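Side-chain contacts in salt-tolerant glutaminase (Micrococcus luteus, PDB 3AGD), which probably hydrolyses L-glutamine to L-glutamate and ammonium, and carries a STAS domain alongside its glutaminase domain: residues A[318-321]-A[326-329]; A[338-343]-A[423-428]; A[347-352]-A[386-391]; A[431-434]-A[438-441]. One frame throughout, in Å; residues are numbered along the deposited sequence.

How the contacts relate
All four contacts lie in the C-terminal part of the chain, which carries the STAS family region, their centres about 25 to 37 Å from the chain's centre and away from the glutamate-binding residues such as Ser64 and Tyr191. Contacts 1 and 3 are the closest pair, their centres about 9 Å apart: Val320 N is probably hydrogen-bonded to Glu390 OE1 at 2.7 Å. Contact 2 shares helix 337-349 with contact 3 and helix 419-434 with contact 4, its centre about 13 Å from theirs. Contacts 1 and 4 lie on the same mixed sheet, centres about 14 Å apart. Leu347 CD2 meets Leu432 CD1 at 3.7 Å, joining contacts 3 and 4. Every contact touches the second subunit.

Contact 1 (A[318-321]-A[326-329]); sequences RFVE and RVFL
Phe328 and Glu321, the two residues most covered in this contact, face each other across neighbouring antiparallel strands as a hydrogen-bonded pair. Glu321 N donates to Phe328 O at 3.0 Å, and Phe328 N returns a bond to Glu321 O at 2.8 Å; both are nearly straight. The same two carbonyls also receive CA-H...O contacts, from Val320 CA to Phe328 O and from Val327 CA to Glu321 O, each 3.3 Å long. With CG anti to the carbonyl carbon (chi1 -53°), the Phe328 ring lays its edge near Glu321 O, CD1 lying 3.8 Å from that oxygen. Glu321 suits a surface position: its aliphatic stem lies on the same side of the sheet as Phe328, while OE2 sits 4.2 Å above one face of the Phe319 ring, offset toward the rim. Val320, Val327 and Leu329, on the other side of the hairpin here, are buried and apolar. Val320 pairs with Leu329, the branch Val320 CG2 approaching Leu329 CG at 4.2 Å, and Val320 CG1 meets Val327 CG1 obliquely at 3.7 Å; branched valines suit extended backbone and fill the interior without polar needs. Near the start of the paired region Arg318 and Phe319 both face His330, a classic beta bulge. Strands 317-323 and 326-332 together form a beta hairpin, bordered through strand 326-332 by the parallel strand 406-417.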
# COMPACT_ATOMS: atom_id res chain seq x y z
N ARG A 318 22.21 -6.17 5.93
CA ARG A 318 23.25 -5.63 5.05
C ARG A 318 24.24 -6.73 4.66
O ARG A 318 24.67 -6.82 3.51
CB ARG A 318 23.97 -4.47 5.75
CG ARG A 318 24.94 -3.68 4.88
CD ARG A 318 25.54 -2.52 5.69
NE ARG A 318 26.53 -1.74 4.96
CZ ARG A 318 26.25 -0.81 4.05
NH1 ARG A 318 24.99 -0.52 3.74
NH2 ARG A 318 27.24 -0.16 3.45
N PHE A 319 24.61 -7.56 5.64
CA PHE A 319 25.52 -8.68 5.41
C PHE A 319 25.71 -9.52 6.67
O PHE A 319 25.39 -9.08 7.78
CB PHE A 319 26.89 -8.21 4.89
CG PHE A 319 27.73 -7.47 5.91
CD1 PHE A 319 28.05 -6.13 5.72
CD2 PHE A 319 28.25 -8.13 7.03
CE1 PHE A 319 28.87 -5.45 6.62
CE2 PHE A 319 29.08 -7.46 7.94
CZ PHE A 319 29.39 -6.12 7.74
N VAL A 320 26.20 -10.74 6.48
CA VAL A 320 26.47 -11.66 7.58
C VAL A 320 27.79 -12.33 7.24
O VAL A 320 27.87 -13.10 6.29
CB VAL A 320 25.39 -12.75 7.71
CG1 VAL A 320 25.60 -13.55 8.99
CG2 VAL A 320 24.01 -12.12 7.70
N GLU A 321 28.83 -12.01 7.99
CA GLU A 321 30.14 -12.58 7.73
C GLU A 321 30.62 -13.36 8.94
O GLU A 321 30.11 -13.17 10.05
CB GLU A 321 31.12 -11.45 7.37
CG GLU A 321 30.52 -10.51 6.34
CD GLU A 321 31.49 -9.47 5.82
OE1 GLU A 321 32.25 -8.89 6.63
OE2 GLU A 321 31.48 -9.22 4.60
N ARG A 326 33.19 -16.17 15.62
CA ARG A 326 32.24 -15.07 15.68
C ARG A 326 31.66 -14.65 14.35
O ARG A 326 32.31 -14.71 13.30
CB ARG A 326 32.83 -13.86 16.40
CG ARG A 326 33.87 -13.05 15.66
CD ARG A 326 34.09 -11.74 16.43
NE ARG A 326 34.24 -12.00 17.86
CZ ARG A 326 34.13 -11.08 18.81
NH1 ARG A 326 34.28 -11.42 20.09
NH2 ARG A 326 33.85 -9.82 18.49
N VAL A 327 30.41 -14.21 14.42
CA VAL A 327 29.66 -13.77 13.26
C VAL A 327 29.35 -12.28 13.37
O VAL A 327 29.03 -11.78 14.45
CB VAL A 327 28.35 -14.58 13.17
CG1 VAL A 327 27.43 -13.99 12.12
CG2 VAL A 327 28.68 -16.04 12.84
N PHE A 328 29.48 -11.56 12.26
CA PHE A 328 29.18 -10.14 12.24
C PHE A 328 27.92 -9.98 11.41
O PHE A 328 27.91 -10.27 10.21
CB PHE A 328 30.33 -9.34 11.61
CG PHE A 328 31.65 -9.61 12.24
CD1 PHE A 328 32.26 -10.86 12.09
CD2 PHE A 328 32.27 -8.66 13.05
CE1 PHE A 328 33.46 -11.15 12.73
CE2 PHE A 328 33.47 -8.95 13.70
CZ PHE A 328 34.07 -10.19 13.54
N LEU A 329 26.86 -9.53 12.06
CA LEU A 329 25.58 -9.35 11.40
C LEU A 329 25.25 -7.86 11.40
O LEU A 329 24.92 -7.28 12.43
CB LEU A 329 24.51 -10.13 12.17
CG LEU A 329 23.18 -10.51 11.52
CD1 LEU A 329 22.26 -11.02 12.61
CD2 LEU A 329 22.55 -9.33 10.82

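Contact 2 (A[338-343]-A[423-428])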
# COMPACT_ATOMS: atom_id res chain seq x y z
N GLY A 338 8.48 -6.12 8.43
CA GLY A 338 9.16 -6.72 7.30
C GLY A 338 10.64 -6.99 7.47
O GLY A 338 11.11 -8.10 7.20
N GLY A 339 11.38 -5.97 7.88
CA GLY A 339 12.81 -6.14 8.07
C GLY A 339 13.13 -7.02 9.27
O GLY A 339 14.05 -7.84 9.21
N ALA A 340 12.38 -6.85 10.35
CA ALA A 340 12.61 -7.64 11.56
C ALA A 340 12.40 -9.14 11.29
O ALA A 340 13.14 -9.97 11.82
CB ALA A 340 11.68 -7.17 12.67
N GLU A 341 11.40 -9.46 10.48
CA GLU A 341 11.11 -10.85 10.13
C GLU A 341 12.35 -11.44 9.45
O GLU A 341 12.75 -12.57 9.73
CB GLU A 341 9.91 -10.91 9.18
CG GLU A 341 9.34 -12.30 8.88
CD GLU A 341 10.23 -13.14 7.97
OE1 GLU A 341 10.83 -12.57 7.03
OE2 GLU A 341 10.33 -14.36 8.19
N ALA A 342 12.95 -10.64 8.57
CA ALA A 342 14.14 -11.06 7.85
C ALA A 342 15.33 -11.21 8.80
O ALA A 342 16.12 -12.14 8.66
CB ALA A 342 14.47 -10.04 6.77
N VAL A 343 15.45 -10.30 9.76
CA VAL A 343 16.53 -10.37 10.73
C VAL A 343 16.41 -11.65 11.56
O VAL A 343 17.40 -12.34 11.79
CB VAL A 343 16.53 -9.14 11.67
CG1 VAL A 343 17.60 -9.29 12.74
CG2 VAL A 343 16.78 -7.88 10.85
N ARG A 423 10.78 -5.03 19.34
CA ARG A 423 10.38 -6.13 20.22
C ARG A 423 10.80 -7.48 19.64
O ARG A 423 11.24 -8.37 20.37
CB ARG A 423 8.86 -6.11 20.41
CG ARG A 423 8.30 -7.35 21.09
CD ARG A 423 6.79 -7.40 20.98
NE ARG A 423 6.35 -7.38 19.58
CZ ARG A 423 5.09 -7.44 19.19
NH1 ARG A 423 4.11 -7.53 20.09
NH2 ARG A 423 4.79 -7.41 17.90
N LEU A 424 10.67 -7.64 18.33
CA LEU A 424 11.04 -8.88 17.67
C LEU A 424 12.54 -9.14 17.76
O LEU A 424 12.96 -10.25 18.08
CB LEU A 424 10.60 -8.86 16.20
CG LEU A 424 9.08 -8.94 15.97
CD1 LEU A 424 8.76 -8.76 14.49
CD2 LEU A 424 8.57 -10.28 16.46
N ILE A 425 13.35 -8.13 17.48
CA ILE A 425 14.80 -8.28 17.53
C ILE A 425 15.31 -8.54 18.95
O ILE A 425 16.24 -9.32 19.15
CB ILE A 425 15.50 -7.04 16.95
CG1 ILE A 425 15.19 -6.92 15.46
CG2 ILE A 425 17.01 -7.13 17.18
CD1 ILE A 425 15.83 -5.73 14.78
N ALA A 426 14.69 -7.89 19.94
CA ALA A 426 15.09 -8.07 21.33
C ALA A 426 14.86 -9.52 21.74
O ALA A 426 15.67 -10.11 22.45
CB ALA A 426 14.29 -7.12 22.23
N GLU A 427 13.74 -10.08 21.29
CA GLU A 427 13.39 -11.47 21.58
C GLU A 427 14.37 -12.41 20.89
O GLU A 427 14.81 -13.40 21.48
CB GLU A 427 11.96 -11.75 21.10
CG GLU A 427 11.51 -13.20 21.24
CD GLU A 427 11.48 -13.67 22.69
OE1 GLU A 427 10.96 -12.93 23.55
OE2 GLU A 427 11.95 -14.79 22.96
N GLY A 428 14.69 -12.11 19.64
CA GLY A 428 15.62 -12.95 18.90
C GLY A 428 16.98 -12.97 19.58
O GLY A 428 17.64 -14.01 19.63
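Ala340 and Leu424 make the closest approach between two helices that run almost parallel, 12° apart, with their axes 9.3 Å from each other. The methyl of Ala340 points toward the opposite helix and meets Leu424 near both ends of its side chain: CD1 lies 3.8 Å from Ala340 CB, and Leu424 CB lies 4.1 Å from the same methyl. A first torsion of -70° sends Leu424 CG off on the side of its backbone N and carries CD1 across toward helix 337-349. One turn further along, Val343 also points across, and its CG1 comes within 4.3 Å of Ile425 CG1. Ile425 starts off to the side, but its CG1 branch bends inward, touching Val343 and lying 4.5 Å from Ala340 CB. Alanine therefore supplies a shallow surface onto which two longer side chains converge, while valine adds a short branched partner in a looser contact with Ile425. Both longer side chains have further neighbours: Ile425 packs on Leu409 and Ile417 of strand 406-417, and Leu424 on Phe337 and Leu344 of helix 337-349 and on Ile5 of the second subunit. Glu341, whose CB points away from helix 419-434, hydrogen-bonds His51 and Thr47 of the second subunit. Because no hydrogen bond or charge crosses between the two helices here, their fit rests on dispersion and on exclusion of water from buried aliphatic groups.

Contact 3 (A[347-352]-A[386-391])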
# COMPACT_ATOMS: atom_id res chain seq x y z
N LEU A 347 19.05 -14.71 12.04
CA LEU A 347 19.47 -15.21 13.34
C LEU A 347 19.20 -16.70 13.45
O LEU A 347 20.07 -17.47 13.86
CB LEU A 347 18.74 -14.46 14.45
CG LEU A 347 19.09 -12.97 14.56
CD1 LEU A 347 18.32 -12.36 15.71
CD2 LEU A 347 20.59 -12.79 14.78
N THR A 348 18.00 -17.12 13.06
CA THR A 348 17.63 -18.53 13.12
C THR A 348 18.50 -19.37 12.19
O THR A 348 18.91 -20.48 12.55
CB THR A 348 16.15 -18.73 12.75
OG1 THR A 348 15.32 -18.19 13.78
CG2 THR A 348 15.83 -20.21 12.60
N ASP A 349 18.77 -18.84 11.00
CA ASP A 349 19.57 -19.53 10.01
C ASP A 349 21.01 -19.82 10.45
O ASP A 349 21.72 -20.59 9.81
CB ASP A 349 19.59 -18.73 8.70
CG ASP A 349 18.31 -18.91 7.88
OD1 ASP A 349 18.22 -18.31 6.79
OD2 ASP A 349 17.39 -19.64 8.31
N LEU A 350 21.45 -19.20 11.55
CA LEU A 350 22.81 -19.43 12.03
C LEU A 350 22.97 -20.84 12.61
O LEU A 350 24.09 -21.31 12.79
CB LEU A 350 23.20 -18.39 13.08
CG LEU A 350 23.38 -16.95 12.62
CD1 LEU A 350 23.75 -16.08 13.81
CD2 LEU A 350 24.46 -16.87 11.54
N ARG A 351 21.85 -21.50 12.90
CA ARG A 351 21.86 -22.86 13.43
C ARG A 351 22.58 -23.03 14.77
O ARG A 351 23.24 -24.04 14.98
CB ARG A 351 22.50 -23.82 12.43
CG ARG A 351 21.84 -23.87 11.08
CD ARG A 351 20.37 -24.18 11.23
NE ARG A 351 19.70 -24.24 9.94
CZ ARG A 351 18.39 -24.09 9.78
NH1 ARG A 351 17.85 -24.15 8.57
NH2 ARG A 351 17.62 -23.85 10.84
N THR A 352 22.46 -22.05 15.67
CA THR A 352 23.14 -22.16 16.95
C THR A 352 22.37 -23.03 17.93
O THR A 352 22.84 -23.30 19.04
CB THR A 352 23.34 -20.77 17.59
OG1 THR A 352 22.07 -20.19 17.89
CG2 THR A 352 24.10 -19.85 16.64
N GLY A 386 17.87 -9.78 0.29
CA GLY A 386 19.14 -9.11 0.53
C GLY A 386 20.27 -10.05 0.91
O GLY A 386 20.64 -10.93 0.14
N ALA A 387 20.82 -9.88 2.11
CA ALA A 387 21.92 -10.73 2.56
C ALA A 387 21.52 -11.73 3.64
O ALA A 387 22.38 -12.32 4.30
CB ALA A 387 23.08 -9.86 3.05
N VAL A 388 20.22 -11.92 3.83
CA VAL A 388 19.73 -12.87 4.83
C VAL A 388 20.35 -14.24 4.62
O VAL A 388 20.70 -14.94 5.58
CB VAL A 388 18.18 -13.03 4.74
CG1 VAL A 388 17.72 -14.14 5.69
CG2 VAL A 388 17.49 -11.72 5.09
N HIS A 389 20.50 -14.61 3.35
CA HIS A 389 21.05 -15.91 2.99
C HIS A 389 22.49 -16.11 3.44
O HIS A 389 22.95 -17.25 3.56
CB HIS A 389 20.97 -16.11 1.47
CG HIS A 389 21.87 -15.21 0.68
ND1 HIS A 389 21.61 -13.87 0.50
CD2 HIS A 389 23.03 -15.46 0.03
CE1 HIS A 389 22.57 -13.34 -0.24
NE2 HIS A 389 23.45 -14.28 -0.53
N GLU A 390 23.21 -15.02 3.70
CA GLU A 390 24.60 -15.15 4.13
C GLU A 390 24.70 -15.81 5.51
O GLU A 390 25.76 -16.32 5.88
CB GLU A 390 25.28 -13.77 4.14
CG GLU A 390 25.16 -13.02 2.81
CD GLU A 390 26.08 -11.80 2.73
OE1 GLU A 390 26.33 -11.17 3.78
OE2 GLU A 390 26.53 -11.46 1.62
N ALA A 391 23.60 -15.82 6.26
CA ALA A 391 23.59 -16.44 7.58
C ALA A 391 23.72 -17.95 7.42
O ALA A 391 24.49 -18.60 8.13
CB ALA A 391 22.30 -16.10 8.33
O HOH W 1 20.34 -17.43 5.64
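Ala391 is the residue most enclosed here, its methyl received by two side chains of the opposing segment. Asp349 CB touches Ala391 CB at 3.8 Å, and Leu350 CD2 lies 3.9 Å from the same methyl and 3.8 Å from Ala391 O. In Leu350 the first torsion (chi1 -68°) swings CG away from the carbonyl carbon; CD1 continues the extended chain, and the other branch, CD2, is the methyl against Ala391. A small residue suits the place, since the two backbones come within 5.4 Å of each other at the CA atoms of Leu350 and Ala391. Beyond these carbon contacts Asp349 is held at its polar end, where its OD1 forms a salt bridge with Arg49 of the second subunit. A water also donates to Asp349 OD1 at 2.6 Å and to Val388 O; the latter separation is very short, and this bridge is best treated with caution. Val388 O also accepts the backbone N of Ala391 at 3.1 Å, a tight turn that fixes where the methyl of Ala391 stands. On the other segment Leu350 N is bound to Leu347 O in a similar turn. Around this core Val388 packs on Ala342 and Asp345, and Ala391 on Ala346, laying helix 389-395 against helix 337-349. Leu350 rests on Ile404, and Glu390 turns to strand 317-323, touching Phe319.

Contact 4 (A[431-434]-A[438-441]); sequences RLQA and RVEV
Val439 sets its CG1 opposite its backbone N (chi1 -176°), which leaves CG2 to face helix 419-434, where Leu432 and Gln433 receive it. Gln433 starts with CG anti to its own carbonyl carbon (chi1 -63°) and then runs extended, so the methylene, not the amide, lies against the valine. Val439 CG2 is thus 3.9 Å from Gln433 CG, 4.0 Å from Leu432 CB and 4.1 Å from Leu432 CD1. Both helix side chains cross the valine at about a right angle, and the contact is made by one methyl, CG2. A beta-branched valine suits the strand, and leucine turns its bulk inward, while the long glutamine lets an exposed residue contribute carbon near its root and polarity at its end. Gln433 NE2 donates to a water at 3.1 Å, and the same water takes a weak bond from Val439 N at 3.4 Å. On the sheet itself, Arg438 NE forms a salt bridge with Glu440 OE1 at 3.1 Å; their CB atoms point away from the helix, and both side chains touch Thr406 of the neighbouring strand. Arg431 forms a salt bridge with Asp7 of the second subunit, and another, through NE, with Glu427 of its own helix. Helix and strand thus close a beta-alpha-beta unit through an apolar methyl contact: dispersion holds the inner part, while one water, held by Gln433 NE2 and weakly by Val439 N, bridges the polar edge.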
# COMPACT_ATOMS: atom_id res chain seq x y z
N ARG A 431 16.96 -15.16 22.77
CA ARG A 431 17.00 -16.57 22.41
C ARG A 431 18.40 -16.99 21.98
O ARG A 431 18.85 -18.09 22.32
CB ARG A 431 15.98 -16.85 21.31
CG ARG A 431 14.55 -16.59 21.77
CD ARG A 431 13.49 -16.93 20.75
NE ARG A 431 12.16 -16.79 21.35
CZ ARG A 431 11.05 -17.35 20.87
NH1 ARG A 431 11.09 -18.09 19.77
NH2 ARG A 431 9.90 -17.18 21.51
N LEU A 432 19.09 -16.13 21.24
CA LEU A 432 20.45 -16.43 20.81
C LEU A 432 21.28 -16.65 22.07
O LEU A 432 22.05 -17.61 22.16
CB LEU A 432 21.04 -15.27 20.02
CG LEU A 432 21.19 -15.42 18.51
CD1 LEU A 432 21.86 -14.17 17.94
CD2 LEU A 432 22.01 -16.66 18.20
N GLN A 433 21.10 -15.75 23.03
CA GLN A 433 21.81 -15.82 24.29
C GLN A 433 21.45 -17.09 25.05
O GLN A 433 22.31 -17.70 25.68
CB GLN A 433 21.49 -14.59 25.15
CG GLN A 433 21.94 -13.29 24.51
CD GLN A 433 21.57 -12.07 25.34
OE1 GLN A 433 20.41 -11.87 25.68
NE2 GLN A 433 22.57 -11.25 25.66
N ALA A 434 20.19 -17.49 24.97
CA ALA A 434 19.74 -18.70 25.64
C ALA A 434 20.46 -19.92 25.06
O ALA A 434 20.55 -20.96 25.70
CB ALA A 434 18.23 -18.87 25.51
N ARG A 438 27.21 -15.41 22.65
CA ARG A 438 27.43 -14.07 23.15
C ARG A 438 27.00 -13.05 22.11
O ARG A 438 27.40 -13.13 20.94
CB ARG A 438 28.91 -13.85 23.47
CG ARG A 438 29.25 -12.40 23.66
CD ARG A 438 30.72 -12.16 23.98
NE ARG A 438 30.94 -10.73 24.14
CZ ARG A 438 32.00 -10.20 24.74
NH1 ARG A 438 32.94 -10.98 25.24
NH2 ARG A 438 32.09 -8.88 24.87
N VAL A 439 26.18 -12.10 22.53
CA VAL A 439 25.71 -11.07 21.61
C VAL A 439 26.13 -9.69 22.06
O VAL A 439 25.78 -9.25 23.15
CB VAL A 439 24.18 -11.09 21.51
CG1 VAL A 439 23.72 -10.07 20.47
CG2 VAL A 439 23.69 -12.48 21.16
N GLU A 440 26.91 -9.00 21.24
CA GLU A 440 27.29 -7.65 21.59
C GLU A 440 26.69 -6.72 20.55
O GLU A 440 27.03 -6.79 19.37
CB GLU A 440 28.81 -7.50 21.69
CG GLU A 440 29.60 -7.91 20.47
CD GLU A 440 31.05 -8.19 20.83
OE1 GLU A 440 31.32 -9.25 21.44
OE2 GLU A 440 31.91 -7.34 20.53
N VAL A 441 25.77 -5.88 21.01
CA VAL A 441 25.07 -4.95 20.13
C VAL A 441 25.77 -3.61 19.99
O VAL A 441 25.88 -2.85 20.95
CB VAL A 441 23.63 -4.70 20.65
CG1 VAL A 441 22.86 -3.86 19.64
CG2 VAL A 441 22.92 -6.02 20.90
O HOH W 2 25.52 -12.01 25.86